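Local coordinates for protein importin subunit beta-1 (PDB 5OWU) that carries proteins into the nucleus together with importin alpha, the adaptor subunit that binds the classical nuclear localization signal in cargo, at residues A[82-87]-A[94-99]; A[296-301]-A[359-364]; A[604-609]-A[641-646]; A[771-776]-A[815-820]. One frame throughout, in Å; residues are numbered along the deposited sequence.

Contact 1 (A[82-87]-A[94-99])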
loop_
_atom_site.group_PDB
_atom_site.type_symbol
_atom_site.label_atom_id
_atom_site.label_comp_id
_atom_site.label_asym_id
_atom_site.label_seq_id
_atom_site.Cartn_x
_atom_site.Cartn_y
_atom_site.Cartn_z
ATOM N N GLN A 82 -25.210 17.009 -9.274
ATOM C CA GLN A 82 -26.557 17.558 -9.173
ATOM C C GLN A 82 -26.556 19.084 -9.241
ATOM O O GLN A 82 -27.495 19.681 -9.788
ATOM C CB GLN A 82 -27.230 17.083 -7.887
ATOM C CG GLN A 82 -28.638 17.656 -7.711
ATOM C CD GLN A 82 -29.396 17.037 -6.558
ATOM O OE1 GLN A 82 -29.139 15.899 -6.165
ATOM N NE2 GLN A 82 -30.340 17.789 -6.005
ATOM N N ARG A 83 -25.529 19.735 -8.689
ATOM C CA ARG A 83 -25.458 21.191 -8.785
ATOM C C ARG A 83 -25.283 21.643 -10.233
ATOM O O ARG A 83 -25.925 22.602 -10.670
ATOM C CB ARG A 83 -24.324 21.740 -7.918
ATOM C CG ARG A 83 -24.160 23.253 -8.073
ATOM C CD ARG A 83 -23.173 23.841 -7.101
ATOM N NE ARG A 83 -21.833 23.291 -7.262
ATOM C CZ ARG A 83 -20.772 23.734 -6.596
ATOM N NH1 ARG A 83 -20.906 24.738 -5.746
ATOM N NH2 ARG A 83 -19.579 23.184 -6.784
ATOM N N TRP A 84 -24.403 20.988 -10.989
ATOM C CA TRP A 84 -24.293 21.295 -12.412
ATOM C C TRP A 84 -25.627 21.092 -13.118
ATOM O O TRP A 84 -26.074 21.944 -13.899
ATOM C CB TRP A 84 -23.216 20.421 -13.059
ATOM C CG TRP A 84 -23.164 20.549 -14.551
ATOM C CD1 TRP A 84 -23.733 19.712 -15.461
ATOM C CD2 TRP A 84 -22.519 21.580 -15.307
ATOM N NE1 TRP A 84 -23.477 20.149 -16.735
ATOM C CE2 TRP A 84 -22.734 21.294 -16.671
ATOM C CE3 TRP A 84 -21.775 22.713 -14.965
ATOM C CZ2 TRP A 84 -22.228 22.096 -17.694
ATOM C CZ3 TRP A 84 -21.279 23.511 -15.980
ATOM C CH2 TRP A 84 -21.507 23.200 -17.327
ATOM N N ILE A 85 -26.287 19.971 -12.839
ATOM C CA ILE A 85 -27.496 19.623 -13.576
ATOM C C ILE A 85 -28.622 20.611 -13.291
ATOM O O ILE A 85 -29.327 21.040 -14.215
ATOM C CB ILE A 85 -27.903 18.174 -13.252
ATOM C CG1 ILE A 85 -26.882 17.217 -13.885
ATOM C CG2 ILE A 85 -29.321 17.880 -13.743
ATOM C CD1 ILE A 85 -26.978 15.801 -13.406
ATOM N N THR A 86 -28.815 20.992 -12.023
ATOM C CA THR A 86 -29.974 21.801 -11.649
ATOM C C THR A 86 -29.695 23.298 -11.536
ATOM O O THR A 86 -30.590 24.097 -11.805
ATOM C CB THR A 86 -30.570 21.321 -10.317
ATOM O OG1 THR A 86 -29.623 21.497 -9.260
ATOM C CG2 THR A 86 -30.970 19.859 -10.402
ATOM N N GLN A 87 -28.492 23.712 -11.156
ATOM C CA GLN A 87 -28.233 25.123 -10.875
ATOM C C GLN A 87 -27.599 25.891 -12.029
ATOM O O GLN A 87 -27.635 27.122 -12.019
ATOM C CB GLN A 87 -27.336 25.259 -9.640
ATOM C CG GLN A 87 -27.925 24.587 -8.401
ATOM C CD GLN A 87 -29.336 25.071 -8.096
ATOM O OE1 GLN A 87 -29.564 26.263 -7.895
ATOM N NE2 GLN A 87 -30.292 24.147 -8.075
ATOM N N ASN A 94 -24.621 25.455 -22.234
ATOM C CA ASN A 94 -24.195 25.505 -23.628
ATOM C C ASN A 94 -23.057 26.499 -23.828
ATOM O O ASN A 94 -22.104 26.219 -24.568
ATOM C CB ASN A 94 -25.376 25.857 -24.530
ATOM C CG ASN A 94 -26.403 24.742 -24.604
ATOM O OD1 ASN A 94 -26.146 23.617 -24.177
ATOM N ND2 ASN A 94 -27.571 25.048 -25.156
ATOM N N GLN A 95 -23.135 27.667 -23.188
ATOM C CA GLN A 95 -22.058 28.640 -23.354
ATOM C C GLN A 95 -20.757 28.143 -22.736
ATOM O O GLN A 95 -19.680 28.332 -23.313
ATOM C CB GLN A 95 -22.451 29.990 -22.754
ATOM C CG GLN A 95 -23.063 30.959 -23.763
ATOM C CD GLN A 95 -22.039 31.510 -24.748
ATOM O OE1 GLN A 95 -21.426 30.765 -25.515
ATOM N NE2 GLN A 95 -21.844 32.823 -24.722
ATOM N N ILE A 96 -20.830 27.506 -21.564
ATOM C CA ILE A 96 -19.621 27.009 -20.909
ATOM C C ILE A 96 -18.962 25.932 -21.765
ATOM O O ILE A 96 -17.744 25.936 -21.971
ATOM C CB ILE A 96 -19.951 26.479 -19.503
ATOM C CG1 ILE A 96 -20.444 27.627 -18.608
ATOM C CG2 ILE A 96 -18.741 25.792 -18.884
ATOM C CD1 ILE A 96 -21.063 27.177 -17.312
ATOM N N LYS A 97 -19.763 24.986 -22.266
ATOM C CA LYS A 97 -19.224 23.917 -23.102
ATOM C C LYS A 97 -18.603 24.483 -24.371
ATOM O O LYS A 97 -17.504 24.080 -24.767
ATOM C CB LYS A 97 -20.324 22.923 -23.458
ATOM C CG LYS A 97 -20.924 22.165 -22.294
ATOM C CD LYS A 97 -21.895 21.132 -22.843
ATOM C CE LYS A 97 -23.046 20.857 -21.928
ATOM N NZ LYS A 97 -24.003 19.912 -22.579
ATOM N N THR A 98 -19.295 25.425 -25.021
ATOM C CA THR A 98 -18.738 26.054 -26.216
ATOM C C THR A 98 -17.406 26.740 -25.919
ATOM O O THR A 98 -16.455 26.632 -26.703
ATOM C CB THR A 98 -19.739 27.058 -26.792
ATOM O OG1 THR A 98 -20.963 26.382 -27.106
ATOM C CG2 THR A 98 -19.192 27.708 -28.061
ATOM N N ASN A 99 -17.319 27.461 -24.797
ATOM C CA ASN A 99 -16.078 28.159 -24.463
ATOM C C ASN A 99 -14.954 27.174 -24.169
ATOM O O ASN A 99 -13.809 27.375 -24.601
ATOM C CB ASN A 99 -16.304 29.090 -23.270
ATOM C CG ASN A 99 -17.138 30.308 -23.629
ATOM O OD1 ASN A 99 -17.351 30.606 -24.804
ATOM N ND2 ASN A 99 -17.611 31.021 -22.616
#
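In the all-helical solenoid of this importin, part of the link between helix 74-87 and helix 90-104 is made by the indole of Trp84 and the branched side chain of Ile96, which reach toward each other from their two helices. The backbones are far apart, with 11.3 Å between the CA atoms of Trp84 and Ile96, and this makes a large aromatic residue suitable here. Its chi1 of 173° sets CG anti to the backbone nitrogen, sending the six-membered ring out toward helix 90-104. At the far end of that ring CZ3 lies 3.9 Å from CD1 of Ile96, the methyl approaching the ring plane on a slant. CH2 next to it is 4.1 Å from Ile96 CG2, so both branches of the isoleucine take part. With CG1 beside its own backbone nitrogen (chi1 -65°) and the chain extended to CD1, Ile96 can present the two methyls together. Helix 90-104 opens HEAT 3, and helix 109-126 of the same repeat lies against the pair, with Ile122 touching both Trp84 and Ile96. Lys97 adds a looser contact, its CE 4.5 Å from Trp84 CZ2 at the edge of the indole and near its plane. A long lysine fits this partly exposed place, because its last methylene can touch the aromatic edge while the ammonium goes on to a charged partner. That partner is Glu126, whose carboxylate takes a salt bridge from Lys97 NZ through OE1 and a hydrogen bond from the buried Trp84 NE1 through OE2.

Contact 2 (A[296-301]-A[359-364])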
loop_
_atom_site.group_PDB
_atom_site.type_symbol
_atom_site.label_atom_id
_atom_site.label_comp_id
_atom_site.label_asym_id
_atom_site.label_seq_id
_atom_site.Cartn_x
_atom_site.Cartn_y
_atom_site.Cartn_z
ATOM N N GLU A 296 -0.582 -11.982 -12.118
ATOM C CA GLU A 296 -1.972 -12.365 -12.334
ATOM C C GLU A 296 -2.170 -13.851 -12.071
ATOM O O GLU A 296 -3.176 -14.253 -11.475
ATOM C CB GLU A 296 -2.417 -12.002 -13.756
ATOM C CG GLU A 296 -2.500 -10.502 -14.040
ATOM C CD GLU A 296 -3.337 -9.728 -13.016
ATOM O OE1 GLU A 296 -4.414 -10.223 -12.607
ATOM O OE2 GLU A 296 -2.905 -8.625 -12.615
ATOM N N GLU A 297 -1.216 -14.686 -12.490
ATOM C CA GLU A 297 -1.384 -16.120 -12.277
ATOM C C GLU A 297 -1.232 -16.495 -10.803
ATOM O O GLU A 297 -1.924 -17.405 -10.317
ATOM C CB GLU A 297 -0.409 -16.879 -13.182
ATOM C CG GLU A 297 -0.744 -16.614 -14.655
ATOM C CD GLU A 297 0.124 -17.356 -15.654
ATOM O OE1 GLU A 297 1.243 -17.783 -15.313
ATOM O OE2 GLU A 297 -0.331 -17.505 -16.804
ATOM N N ILE A 298 -0.374 -15.788 -10.066
ATOM C CA ILE A 298 -0.299 -16.002 -8.622
ATOM C C ILE A 298 -1.611 -15.592 -7.966
ATOM O O ILE A 298 -2.129 -16.291 -7.083
ATOM C CB ILE A 298 0.898 -15.240 -8.022
ATOM C CG1 ILE A 298 2.214 -15.818 -8.543
ATOM C CG2 ILE A 298 0.880 -15.316 -6.478
ATOM C CD1 ILE A 298 3.435 -14.914 -8.335
ATOM N N ASP A 299 -2.181 -14.461 -8.389
ATOM C CA ASP A 299 -3.448 -14.027 -7.803
ATOM C C ASP A 299 -4.567 -15.010 -8.113
ATOM O O ASP A 299 -5.433 -15.261 -7.264
ATOM C CB ASP A 299 -3.816 -12.629 -8.296
ATOM C CG ASP A 299 -2.915 -11.559 -7.715
ATOM O OD1 ASP A 299 -2.261 -11.835 -6.683
ATOM O OD2 ASP A 299 -2.862 -10.447 -8.285
ATOM N N ILE A 300 -4.562 -15.584 -9.320
ATOM C CA ILE A 300 -5.547 -16.609 -9.661
ATOM C C ILE A 300 -5.398 -17.802 -8.730
ATOM O O ILE A 300 -6.381 -18.304 -8.173
ATOM C CB ILE A 300 -5.404 -17.027 -11.138
ATOM C CG1 ILE A 300 -5.797 -15.870 -12.058
ATOM C CG2 ILE A 300 -6.262 -18.263 -11.449
ATOM C CD1 ILE A 300 -5.413 -16.088 -13.522
ATOM N N ALA A 301 -4.165 -18.279 -8.552
ATOM C CA ALA A 301 -3.947 -19.417 -7.664
ATOM C C ALA A 301 -4.450 -19.115 -6.256
ATOM O O ALA A 301 -5.133 -19.941 -5.641
ATOM C CB ALA A 301 -2.464 -19.792 -7.639
ATOM N N ALA A 359 9.598 -17.885 -9.803
ATOM C CA ALA A 359 9.833 -18.969 -8.854
ATOM C C ALA A 359 8.627 -19.188 -7.949
ATOM O O ALA A 359 8.271 -20.336 -7.655
ATOM C CB ALA A 359 11.078 -18.681 -8.018
ATOM N N GLN A 360 7.995 -18.107 -7.485
ATOM C CA GLN A 360 6.802 -18.249 -6.652
ATOM C C GLN A 360 5.656 -18.872 -7.439
ATOM O O GLN A 360 4.898 -19.691 -6.909
ATOM C CB GLN A 360 6.388 -16.883 -6.094
ATOM C CG GLN A 360 7.371 -16.312 -5.091
ATOM C CD GLN A 360 7.104 -14.856 -4.764
ATOM O OE1 GLN A 360 6.791 -14.054 -5.644
ATOM N NE2 GLN A 360 7.231 -14.505 -3.489
ATOM N N ASN A 361 5.522 -18.500 -8.709
ATOM C CA ASN A 361 4.398 -18.953 -9.516
ATOM C C ASN A 361 4.586 -20.384 -10.003
ATOM O O ASN A 361 3.602 -21.116 -10.154
ATOM C CB ASN A 361 4.225 -18.003 -10.702
ATOM C CG ASN A 361 3.019 -18.330 -11.558
ATOM O OD1 ASN A 361 2.083 -18.992 -11.119
ATOM N ND2 ASN A 361 3.036 -17.845 -12.792
ATOM N N CYS A 362 5.830 -20.805 -10.223
ATOM C CA CYS A 362 6.121 -22.022 -10.970
ATOM C C CYS A 362 6.928 -23.053 -10.191
ATOM O O CYS A 362 7.179 -24.141 -10.721
ATOM C CB CYS A 362 6.873 -21.671 -12.262
ATOM S SG CYS A 362 5.971 -20.511 -13.310
ATOM N N GLY A 363 7.365 -22.741 -8.977
ATOM C CA GLY A 363 7.969 -23.755 -8.128
ATOM C C GLY A 363 9.159 -24.441 -8.776
ATOM O O GLY A 363 10.034 -23.798 -9.368
ATOM N N ASN A 364 9.190 -25.773 -8.658
ATOM C CA ASN A 364 10.333 -26.559 -9.117
ATOM C C ASN A 364 10.665 -26.333 -10.590
ATOM O O ASN A 364 11.798 -26.590 -11.002
ATOM C CB ASN A 364 10.069 -28.054 -8.885
ATOM C CG ASN A 364 10.023 -28.424 -7.416
ATOM O OD1 ASN A 364 10.408 -27.637 -6.551
ATOM N ND2 ASN A 364 9.553 -29.637 -7.125
#
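Asn361 leaves its helix pointing at the 296-301 segment, and each of its side-chain atoms finds a partner there. CB rests 3.7 Å from CG1 of Ile298, an aliphatic contact on a partly exposed isoleucine. With CG anti to the backbone nitrogen (chi1 -176°), the amide is carried across to Glu297; its carbon CG is near both Ile298 CG1 and Glu297 CB, the latter 4.1 Å away. OD1 packs 3.9 Å from Glu297 CB. The chain ends in a hydrogen bond, ND2 donating to Glu297 OE1 over 3.1 Å with an N-H...O angle of 152°. The acceptor lies almost exactly in the amide plane and offers its anti lone pair, while the carboxylate and amide planes stand 63° apart. The two residues belong to successive HEAT repeats: Glu297 is on helix 280-306 of HEAT 7 and Asn361 on the last turn of helix 347-362 of HEAT 8. The helices come very close here, 5.6 Å between the CA atoms of Ile298 and Asn361, so a short polar side chain is well matched to the gap. Ile298 also reaches Gln360, its CD1 4.2 Å from Gln360 CB. Glu297 is buried, and its other oxygen, OE2, accepts from Tyr256 OH and Phe317 N, which should steady the carboxylate in the orientation Asn361 meets. OE1 receives a further, weak bond from Ala318 N at the start of helix 317-332.

Contact 3 (A[604-609]-A[641-646]); sequences RLLEKK and SPYLLK
Tyr643 swings its ring toward helix 595-607 with CG beside its own backbone nitrogen and anti to the carbonyl carbon (chi1 -61°), and Glu607 meets it by folding back at chi2 (-59°). The first torsion lays the ring across Leu606; the second bends the carboxylate round to the phenol. Tyr643 OH donates to Glu607 OE2, which sits at the ring edge near its plane. The modelled separation of OH and OE2, 2.4 Å, is very short, and its exact length is best treated as doubtful. Leu606 works on the ring face instead: its CD1 is 4.0 Å from the centroid of the Tyr643 ring and 18° off the ring normal, a CH-pi contact. This methyl sits somewhat toward the rim, 3.9 Å from Tyr643 CG, while Leu606 CB lies 4.0 Å from Tyr643 CE1, nearer the hydroxyl end. Tyrosine suits a site that grades from buried to exposed, giving its aromatic face to a leucine and its hydroxyl to a charged group at the surface. The contact joins HEAT 14 to HEAT 15, where helix 637-649 is kinked at Pro642, a residue with no N-H to give to the preceding turn. Leu606 also packs on Val618, Phe619 and Ile622 of helix 615-629, and Leu644, next to the tyrosine, turns to Ala659 and Phe662 of helix 655-669.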
loop_
_atom_site.group_PDB
_atom_site.type_symbol
_atom_site.label_atom_id
_atom_site.label_comp_id
_atom_site.label_asym_id
_atom_site.label_seq_id
_atom_site.Cartn_x
_atom_site.Cartn_y
_atom_site.Cartn_z
ATOM N N ARG A 604 14.161 14.645 30.224
ATOM C CA ARG A 604 15.171 15.486 29.596
ATOM C C ARG A 604 14.976 15.502 28.087
ATOM O O ARG A 604 14.925 16.572 27.463
ATOM C CB ARG A 604 16.571 15.009 29.983
ATOM C CG ARG A 604 16.960 15.406 31.404
ATOM C CD ARG A 604 18.210 14.695 31.875
ATOM N NE ARG A 604 19.346 14.941 30.993
ATOM C CZ ARG A 604 20.496 14.279 31.055
ATOM N NH1 ARG A 604 20.669 13.319 31.955
ATOM N NH2 ARG A 604 21.475 14.567 30.208
ATOM N N LEU A 605 14.778 14.322 27.491
ATOM C CA LEU A 605 14.544 14.265 26.055
ATOM C C LEU A 605 13.309 15.060 25.670
ATOM O O LEU A 605 13.270 15.684 24.603
ATOM C CB LEU A 605 14.411 12.811 25.607
ATOM C CG LEU A 605 15.714 12.017 25.646
ATOM C CD1 LEU A 605 15.426 10.531 25.518
ATOM C CD2 LEU A 605 16.652 12.476 24.539
ATOM N N LEU A 606 12.283 15.049 26.525
ATOM C CA LEU A 606 11.062 15.784 26.216
ATOM C C LEU A 606 11.259 17.287 26.348
ATOM O O LEU A 606 10.564 18.059 25.677
ATOM C CB LEU A 606 9.919 15.323 27.125
ATOM C CG LEU A 606 9.322 13.933 26.883
ATOM C CD1 LEU A 606 8.221 13.650 27.888
ATOM C CD2 LEU A 606 8.784 13.781 25.462
ATOM N N GLU A 607 12.189 17.726 27.197
ATOM C CA GLU A 607 12.415 19.156 27.364
ATOM C C GLU A 607 13.451 19.705 26.397
ATOM O O GLU A 607 13.641 20.926 26.341
ATOM C CB GLU A 607 12.841 19.467 28.804
ATOM C CG GLU A 607 11.681 19.526 29.783
ATOM C CD GLU A 607 10.645 20.582 29.414
ATOM O OE1 GLU A 607 10.918 21.407 28.516
ATOM O OE2 GLU A 607 9.548 20.577 30.013
ATOM N N LYS A 608 14.115 18.838 25.641
ATOM C CA LYS A 608 15.045 19.279 24.616
ATOM C C LYS A 608 14.359 20.201 23.617
ATOM O O LYS A 608 13.165 20.076 23.339
ATOM C CB LYS A 608 15.608 18.076 23.864
ATOM C CG LYS A 608 16.992 17.662 24.297
ATOM C CD LYS A 608 17.465 16.426 23.553
ATOM C CE LYS A 608 17.206 16.482 22.041
ATOM N NZ LYS A 608 17.734 15.280 21.344
ATOM N N LYS A 609 15.135 21.122 23.054
ATOM C CA LYS A 609 14.679 21.827 21.868
ATOM C C LYS A 609 14.574 20.846 20.704
ATOM O O LYS A 609 15.360 19.901 20.586
ATOM C CB LYS A 609 15.628 22.971 21.507
ATOM C CG LYS A 609 15.196 23.718 20.247
ATOM C CD LYS A 609 16.040 24.945 19.954
ATOM C CE LYS A 609 15.553 25.623 18.673
ATOM N NZ LYS A 609 14.139 26.082 18.786
ATOM N N SER A 641 1.819 14.332 33.316
ATOM C CA SER A 641 0.496 14.764 32.867
ATOM C C SER A 641 0.532 15.931 31.890
ATOM O O SER A 641 -0.160 15.864 30.860
ATOM C CB SER A 641 -0.362 15.114 34.091
ATOM O OG SER A 641 -1.586 15.706 33.689
ATOM N N PRO A 642 1.279 17.010 32.135
ATOM C CA PRO A 642 1.289 18.108 31.152
ATOM C C PRO A 642 1.728 17.656 29.771
ATOM O O PRO A 642 1.075 17.988 28.768
ATOM C CB PRO A 642 2.263 19.125 31.774
ATOM C CG PRO A 642 2.303 18.784 33.224
ATOM C CD PRO A 642 2.127 17.305 33.301
ATOM N N TYR A 643 2.818 16.887 29.696
ATOM C CA TYR A 643 3.268 16.358 28.414
ATOM C C TYR A 643 2.186 15.506 27.772
ATOM O O TYR A 643 1.879 15.661 26.586
ATOM C CB TYR A 643 4.537 15.528 28.597
ATOM C CG TYR A 643 5.705 16.293 29.158
ATOM C CD1 TYR A 643 6.395 17.212 28.384
ATOM C CD2 TYR A 643 6.134 16.074 30.456
ATOM C CE1 TYR A 643 7.466 17.904 28.896
ATOM C CE2 TYR A 643 7.201 16.759 30.974
ATOM C CZ TYR A 643 7.862 17.669 30.191
ATOM O OH TYR A 643 8.930 18.348 30.712
ATOM N N LEU A 644 1.597 14.593 28.545
ATOM C CA LEU A 644 0.567 13.713 28.002
ATOM C C LEU A 644 -0.585 14.511 27.404
ATOM O O LEU A 644 -0.999 14.266 26.266
ATOM C CB LEU A 644 0.058 12.771 29.090
ATOM C CG LEU A 644 -1.124 11.884 28.699
ATOM C CD1 LEU A 644 -0.758 10.984 27.528
ATOM C CD2 LEU A 644 -1.571 11.078 29.906
ATOM N N LEU A 645 -1.132 15.463 28.163
ATOM C CA LEU A 645 -2.260 16.250 27.670
ATOM C C LEU A 645 -1.882 17.038 26.416
ATOM O O LEU A 645 -2.632 17.058 25.428
ATOM C CB LEU A 645 -2.760 17.189 28.772
ATOM C CG LEU A 645 -3.889 16.657 29.664
ATOM C CD1 LEU A 645 -3.569 15.278 30.232
ATOM C CD2 LEU A 645 -4.172 17.647 30.796
ATOM N N LYS A 646 -0.717 17.693 26.434
ATOM C CA LYS A 646 -0.286 18.431 25.249
ATOM C C LYS A 646 -0.173 17.511 24.037
ATOM O O LYS A 646 -0.615 17.859 22.935
ATOM C CB LYS A 646 1.046 19.133 25.517
ATOM C CG LYS A 646 1.580 19.921 24.321
ATOM C CD LYS A 646 2.757 20.820 24.688
ATOM C CE LYS A 646 2.329 21.967 25.598
ATOM N NZ LYS A 646 3.347 23.055 25.672
#

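Contact 4 (A[771-776]-A[815-820])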
loop_
_atom_site.group_PDB
_atom_site.type_symbol
_atom_site.label_atom_id
_atom_site.label_comp_id
_atom_site.label_asym_id
_atom_site.label_seq_id
_atom_site.Cartn_x
_atom_site.Cartn_y
_atom_site.Cartn_z
ATOM N N ALA A 771 -27.462 -3.178 30.427
ATOM C CA ALA A 771 -26.818 -2.026 29.814
ATOM C C ALA A 771 -26.469 -2.294 28.356
ATOM O O ALA A 771 -26.516 -1.379 27.526
ATOM C CB ALA A 771 -25.566 -1.646 30.602
ATOM N N LEU A 772 -26.115 -3.540 28.025
ATOM C CA LEU A 772 -25.710 -3.861 26.661
ATOM C C LEU A 772 -26.903 -4.138 25.753
ATOM O O LEU A 772 -26.807 -3.949 24.533
ATOM C CB LEU A 772 -24.774 -5.076 26.666
ATOM C CG LEU A 772 -24.158 -5.462 25.320
ATOM C CD1 LEU A 772 -23.066 -4.484 24.939
ATOM C CD2 LEU A 772 -23.621 -6.888 25.342
ATOM N N PHE A 773 -28.031 -4.553 26.330
ATOM C CA PHE A 773 -29.150 -5.092 25.554
ATOM C C PHE A 773 -29.540 -4.254 24.343
ATOM O O PHE A 773 -29.690 -4.827 23.251
ATOM C CB PHE A 773 -30.354 -5.287 26.486
ATOM C CG PHE A 773 -31.580 -5.812 25.790
ATOM C CD1 PHE A 773 -31.587 -7.083 25.239
ATOM C CD2 PHE A 773 -32.723 -5.038 25.692
ATOM C CE1 PHE A 773 -32.710 -7.571 24.598
ATOM C CE2 PHE A 773 -33.853 -5.524 25.047
ATOM C CZ PHE A 773 -33.841 -6.790 24.503
ATOM N N PRO A 774 -29.727 -2.933 24.443
ATOM C CA PRO A 774 -30.217 -2.177 23.280
ATOM C C PRO A 774 -29.205 -2.007 22.157
ATOM O O PRO A 774 -29.533 -1.370 21.148
ATOM C CB PRO A 774 -30.600 -0.816 23.887
ATOM C CG PRO A 774 -29.773 -0.704 25.117
ATOM C CD PRO A 774 -29.664 -2.091 25.656
ATOM N N TYR A 775 -27.995 -2.550 22.287
ATOM C CA TYR A 775 -26.962 -2.411 21.270
ATOM C C TYR A 775 -26.613 -3.727 20.592
ATOM O O TYR A 775 -25.756 -3.742 19.699
ATOM C CB TYR A 775 -25.699 -1.804 21.895
ATOM C CG TYR A 775 -25.984 -0.532 22.646
ATOM C CD1 TYR A 775 -26.317 0.627 21.966
ATOM C CD2 TYR A 775 -25.937 -0.493 24.033
ATOM C CE1 TYR A 775 -26.584 1.789 22.636
ATOM C CE2 TYR A 775 -26.213 0.672 24.718
ATOM C CZ TYR A 775 -26.534 1.809 24.015
ATOM O OH TYR A 775 -26.811 2.975 24.683
ATOM N N VAL A 776 -27.255 -4.829 20.987
ATOM C CA VAL A 776 -26.884 -6.141 20.459
ATOM C C VAL A 776 -27.046 -6.175 18.945
ATOM O O VAL A 776 -26.148 -6.621 18.218
ATOM C CB VAL A 776 -27.709 -7.244 21.145
ATOM C CG1 VAL A 776 -27.492 -8.592 20.476
ATOM C CG2 VAL A 776 -27.332 -7.336 22.610
ATOM N N ASP A 815 -31.934 -15.431 28.790
ATOM C CA ASP A 815 -33.382 -15.265 28.789
ATOM C C ASP A 815 -34.008 -15.467 27.416
ATOM O O ASP A 815 -35.237 -15.450 27.315
ATOM C CB ASP A 815 -33.753 -13.868 29.309
ATOM C CG ASP A 815 -33.067 -12.752 28.539
ATOM O OD1 ASP A 815 -31.971 -12.986 27.989
ATOM O OD2 ASP A 815 -33.630 -11.637 28.488
ATOM N N GLY A 816 -33.213 -15.643 26.364
ATOM C CA GLY A 816 -33.768 -15.761 25.031
ATOM C C GLY A 816 -34.153 -14.444 24.396
ATOM O O GLY A 816 -34.741 -14.446 23.311
ATOM N N SER A 817 -33.826 -13.315 25.035
ATOM C CA SER A 817 -34.214 -12.001 24.529
ATOM C C SER A 817 -33.484 -11.615 23.245
ATOM O O SER A 817 -33.913 -10.675 22.566
ATOM C CB SER A 817 -33.958 -10.926 25.595
ATOM O OG SER A 817 -32.682 -11.072 26.194
ATOM N N ILE A 818 -32.382 -12.285 22.912
ATOM C CA ILE A 818 -31.646 -11.984 21.692
ATOM C C ILE A 818 -31.533 -13.209 20.782
ATOM O O ILE A 818 -30.732 -13.221 19.847
ATOM C CB ILE A 818 -30.258 -11.399 22.021
ATOM C CG1 ILE A 818 -29.378 -12.428 22.743
ATOM C CG2 ILE A 818 -30.413 -10.145 22.874
ATOM C CD1 ILE A 818 -27.920 -12.005 22.854
ATOM N N LYS A 819 -32.340 -14.239 21.027
ATOM C CA LYS A 819 -32.226 -15.461 20.235
ATOM C C LYS A 819 -32.565 -15.231 18.767
ATOM O O LYS A 819 -32.119 -15.999 17.915
ATOM C CB LYS A 819 -33.124 -16.552 20.818
ATOM C CG LYS A 819 -34.615 -16.278 20.707
ATOM C CD LYS A 819 -35.416 -17.413 21.329
ATOM C CE LYS A 819 -36.910 -17.166 21.248
ATOM N NZ LYS A 819 -37.684 -18.279 21.863
ATOM N N GLN A 820 -33.320 -14.177 18.452
ATOM C CA GLN A 820 -33.674 -13.871 17.069
ATOM C C GLN A 820 -32.451 -13.649 16.178
ATOM O O GLN A 820 -32.570 -13.719 14.949
ATOM C CB GLN A 820 -34.566 -12.629 17.010
ATOM C CG GLN A 820 -33.942 -11.366 17.597
ATOM C CD GLN A 820 -34.200 -11.197 19.086
ATOM O OE1 GLN A 820 -34.611 -12.135 19.768
ATOM N NE2 GLN A 820 -33.950 -9.997 19.596
#
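Phe773 and Val776 close on Ser817 and Ile818 in a small, largely apolar contact. The phenyl ring leads with CE1, which lies 3.7 Å from Ser817 CB and 3.9 Å from Ile818 CG2. That CG2 methyl is at the ring edge, near its plane, with CD1 of the ring 4.0 Å from it. A flat phenyl lets an otherwise exposed residue reach the turn with its edge. The carbonyl oxygen of Ser817 also lies at the edge, in the plane of the ring. The Val776 and Ile818 side chains cross at about a right angle, with Val776 CG1 4.1 Å from Ile818 CG2; both residues are branched and give methyls to a buried apolar site. The isoleucine can serve both partners because its chi1 of 65° puts CG1 between the backbone nitrogen and the carbonyl carbon, turning CG2 toward the phenyl and the valine. The 771-776 segment leads into HEAT 18, with Val776 at the start of helix 776-788, while 815-820 belongs to the loop that passes from helix 796-812 to HEAT 19. Within that loop a type I turn from Gly816 to Lys819 places Ser817 and Ile818 at its two middle positions. Gly816 has positive phi, where a residue without a side chain avoids pressing on the carbonyl oxygen of Asp815. Gln820 folds back so that its NE2 donates to Ser817 O over 3.0 Å, at an N-H...O angle of 145°. Farther out, Val776 and Ile818 both rest on Ile809 of helix 796-812 and on Phe813, and Ile818 reaches Gln858 of helix 842-860.

In the fold
The four contacts follow one another along the chain, each closing before the next opens. Their centres are 46 to 55 Å apart, and even contacts 3 and 4, both in the C-terminal HEAT repeats, come no nearer than about 27 Å between nearest atoms. Contacts 2 and 3 lie on opposite sides of the chain's centre. Contact 1 brings helix 74-87 to the opening helix of HEAT 3, contact 2 joins HEAT 7 to HEAT 8, contact 3 HEAT 14 to HEAT 15, and contact 4 ties the start of HEAT 18 to the loop entering HEAT 19. Junctions between neighbouring helices, without strands, are how a HEAT-repeat solenoid is built; importin-beta solenoids are known to be flexible.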